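Local coordinates for protein pyridoxamine 5'-phosphate oxidase-related, FMN-binding (Mycobacterium smegmatis, PDB 3F7E) that probably reduces carbon-carbon double bonds of substrates such as aflatoxins with the deazaflavin coenzyme F420, and has the split-barrel fold of FMN-binding oxidases, at residues A33-A37 with L98-Y102. Sequence-based numbering, arbitrary orientation.
Sequences AMWFA and LNDRY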
ATOM      1  N   ALA A  33       3.551   2.653  -4.522  1.00  7.56           N
ATOM      2  CA  ALA A  33       4.836   2.347  -3.883  1.00  7.44           C
ATOM      3  C   ALA A  33       5.718   3.591  -3.973  1.00  7.85           C
ATOM      4  O   ALA A  33       5.838   4.206  -5.035  1.00 10.97           O
ATOM      5  CB  ALA A  33       5.492   1.172  -4.599  1.00  9.35           C
HETATM    6  N   MSE A  34       6.355   3.977  -2.858  0.50  7.69           N
HETATM    7  CA  MSE A  34       7.118   5.246  -2.735  0.50  8.54           C
HETATM    8  C   MSE A  34       8.429   5.042  -1.959  0.50  7.72           C
HETATM    9  O   MSE A  34       8.444   4.291  -0.996  0.50  7.53           O
HETATM   10  CB  MSE A  34       6.303   6.306  -1.939  0.50  8.22           C
HETATM   11  CG  MSE A  34       4.955   6.639  -2.502  0.50 10.99           C
HETATM   12 SE   MSE A  34       5.110   7.613  -4.178  0.50 13.60          SE
HETATM   13  CE  MSE A  34       3.268   8.120  -4.376  0.50 13.09           C
ATOM     14  N   TRP A  35       9.496   5.745  -2.317  0.70  8.00           N
ATOM     15  CA  TRP A  35      10.577   5.983  -1.363  0.70  7.65           C
ATOM     16  C   TRP A  35      10.070   6.946  -0.288  0.70  6.56           C
ATOM     17  O   TRP A  35       9.225   7.816  -0.572  0.70  6.26           O
ATOM     18  CB  TRP A  35      11.785   6.550  -2.108  0.70  9.61           C
ATOM     19  CG  TRP A  35      12.505   5.521  -3.020  0.70 11.17           C
ATOM     20  CD1 TRP A  35      12.431   4.153  -2.949  0.70 11.82           C
ATOM     21  CD2 TRP A  35      13.445   5.809  -4.060  0.70 13.75           C
ATOM     22  NE1 TRP A  35      13.233   3.574  -3.915  0.70 12.55           N
ATOM     23  CE2 TRP A  35      13.875   4.577  -4.597  0.70 13.39           C
ATOM     24  CE3 TRP A  35      13.947   6.995  -4.605  0.70 15.07           C
ATOM     25  CZ2 TRP A  35      14.788   4.502  -5.650  0.70 13.80           C
ATOM     26  CZ3 TRP A  35      14.855   6.915  -5.662  0.70 13.05           C
ATOM     27  CH2 TRP A  35      15.274   5.676  -6.157  0.70 13.19           C
ATOM     28  N   PHE A  36      10.589   6.797   0.933  1.00  6.55           N
ATOM     29  CA  PHE A  36      10.251   7.731   1.992  1.00  6.37           C
ATOM     30  C   PHE A  36      11.498   8.018   2.809  1.00  6.82           C
ATOM     31  O   PHE A  36      12.459   7.220   2.824  1.00  7.16           O
ATOM     32  CB  PHE A  36       9.097   7.231   2.892  1.00  7.22           C
ATOM     33  CG  PHE A  36       9.436   6.005   3.687  1.00  6.65           C
ATOM     34  CD1 PHE A  36       9.217   4.751   3.155  1.00  7.70           C
ATOM     35  CD2 PHE A  36      10.027   6.092   4.942  1.00  7.77           C
ATOM     36  CE1 PHE A  36       9.554   3.607   3.864  1.00  8.77           C
ATOM     37  CE2 PHE A  36      10.375   4.965   5.653  1.00  8.33           C
ATOM     38  CZ  PHE A  36      10.129   3.717   5.117  1.00  9.20           C
ATOM     39  N   ALA A  37      11.457   9.116   3.557  1.00  8.32           N
ATOM     40  CA  ALA A  37      12.478   9.417   4.564  1.00  9.76           C
ATOM     41  C   ALA A  37      11.787   9.604   5.908  1.00  9.24           C
ATOM     42  O   ALA A  37      10.728  10.195   5.965  1.00 11.96           O
ATOM     43  CB  ALA A  37      13.249  10.688   4.197  1.00 11.89           C
ATOM     44  N   LEU A  98      16.535  11.277  -1.353  1.00 11.95           N
ATOM     45  CA  LEU A  98      15.783  10.002  -1.262  1.00 12.76           C
ATOM     46  C   LEU A  98      16.461   8.946  -2.121  1.00 12.27           C
ATOM     47  O   LEU A  98      16.696   7.828  -1.673  1.00 12.61           O
ATOM     48  CB  LEU A  98      14.289  10.134  -1.651  1.00 12.75           C
ATOM     49  CG  LEU A  98      13.370  10.762  -0.622  1.00 12.86           C
ATOM     50  CD1 LEU A  98      11.992  10.753  -1.237  1.00 15.16           C
ATOM     51  CD2 LEU A  98      13.404   9.869   0.564  1.00 14.20           C
ATOM     52  N   ASN A  99      16.849   9.304  -3.343  1.00 11.42           N
ATOM     53  CA  ASN A  99      17.564   8.351  -4.185  1.00 12.31           C
ATOM     54  C   ASN A  99      18.824   7.838  -3.496  1.00 13.20           C
ATOM     55  O   ASN A  99      19.115   6.625  -3.511  1.00 13.25           O
ATOM     56  CB  ASN A  99      17.938   8.958  -5.522  1.00 11.97           C
ATOM     57  CG  ASN A  99      18.660   7.968  -6.384  1.00 12.55           C
ATOM     58  OD1 ASN A  99      18.050   7.024  -6.878  1.00 12.27           O
ATOM     59  ND2 ASN A  99      19.977   8.124  -6.500  1.00 13.00           N
ATOM     60  N   ASP A 100      19.557   8.755  -2.864  1.00 13.61           N
ATOM     61  CA  ASP A 100      20.773   8.383  -2.143  1.00 15.81           C
ATOM     62  C   ASP A 100      20.469   7.422  -0.986  1.00 14.70           C
ATOM     63  O   ASP A 100      21.218   6.450  -0.774  1.00 16.86           O
ATOM     64  CB  ASP A 100      21.467   9.630  -1.630  1.00 17.08           C
ATOM     65  CG  ASP A 100      22.884   9.361  -1.160  1.00 21.53           C
ATOM     66  OD1 ASP A 100      23.668   8.712  -1.891  1.00 24.53           O
ATOM     67  OD2 ASP A 100      23.203   9.815  -0.055  1.00 26.82           O
ATOM     68  N   ARG A 101      19.405   7.694  -0.227  1.00 14.47           N
ATOM     69  CA  ARG A 101      18.979   6.831   0.883  1.00 14.40           C
ATOM     70  C   ARG A 101      18.744   5.380   0.419  1.00 13.96           C
ATOM     71  O   ARG A 101      18.954   4.421   1.167  1.00 14.44           O
ATOM     72  CB  ARG A 101      17.700   7.392   1.540  1.00 14.09           C
ATOM     73  CG  ARG A 101      17.322   6.670   2.818  1.00 16.16           C
ATOM     74  CD  ARG A 101      16.268   7.377   3.627  1.00 19.25           C
ATOM     75  NE  ARG A 101      15.029   6.625   3.633  1.00 21.08           N
ATOM     76  CZ  ARG A 101      14.848   5.419   4.174  1.00 18.71           C
ATOM     77  NH1 ARG A 101      15.846   4.760   4.759  1.00 21.36           N
ATOM     78  NH2 ARG A 101      13.660   4.860   4.103  1.00 11.26           N
ATOM     79  N   TYR A 102      18.292   5.242  -0.826  1.00 12.95           N
ATOM     80  CA  TYR A 102      17.950   3.946  -1.396  1.00 13.07           C
ATOM     81  C   TYR A 102      19.064   3.378  -2.277  1.00 14.37           C
ATOM     82  O   TYR A 102      18.876   2.313  -2.899  1.00 15.32           O
ATOM     83  CB  TYR A 102      16.645   4.069  -2.199  1.00 12.14           C
ATOM     84  CG  TYR A 102      15.437   4.121  -1.281  1.00 10.59           C
ATOM     85  CD1 TYR A 102      15.087   5.307  -0.611  1.00 10.29           C
ATOM     86  CD2 TYR A 102      14.680   2.984  -1.045  1.00 10.93           C
ATOM     87  CE1 TYR A 102      14.010   5.337   0.277  1.00  9.92           C
ATOM     88  CE2 TYR A 102      13.581   3.001  -0.176  1.00  9.90           C
ATOM     89  CZ  TYR A 102      13.259   4.189   0.485  1.00  8.25           C
ATOM     90  OH  TYR A 102      12.186   4.247   1.361  1.00  8.67           O
TER
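The carbonyl oxygen of Phe36 is gripped side-on by the guanidinium of Arg101, with Arg101 NE to Phe36 O at 2.8 Å and Arg101 NH2 to the same O at 2.9 Å. Both nitrogens hold the oxygen at the guanidinium edge, almost in its plane; NE also lies in the plane of the carbonyl, whereas NH2 is tilted from it. A bend at chi3 turns the guanidinium so that NH2 also passes 3.6 Å from Phe36 CE2, over one face of the phenyl ring, though the cation-pi attraction is weak at best. NH2 bonds further to the carbonyl of Arg14. The amide of the same phenylalanine is taken up by Tyr102: Phe36 N donates to Tyr102 OH over 3.0 Å, nearly straight at 168°, and the hydroxyl is also bonded to Leu16 O. In this pyridoxamine 5'-phosphate oxidase-like fold, the contact joins the C-terminal end of helix 93-101 to the connection between strands 29-34 and 37-38, next to the segment that leads into strand 18-23. Trp35 was deposited in two conformers; in the one described here its side chain and that of Tyr102 run antiparallel, the five-membered indole ring stacked face-to-face on the phenol with planes at 17°. Each CB lies over the other's ring as a CH-pi contact. In the same conformer Trp35 CH2 obliquely approaches Asn99 OD1, which accepts from Leu106 N, while Asn99 ND2 bonds to Gly104 O. Beside the arginine grip, Leu98 CD2 packs 3.7 Å from Ala37 CB.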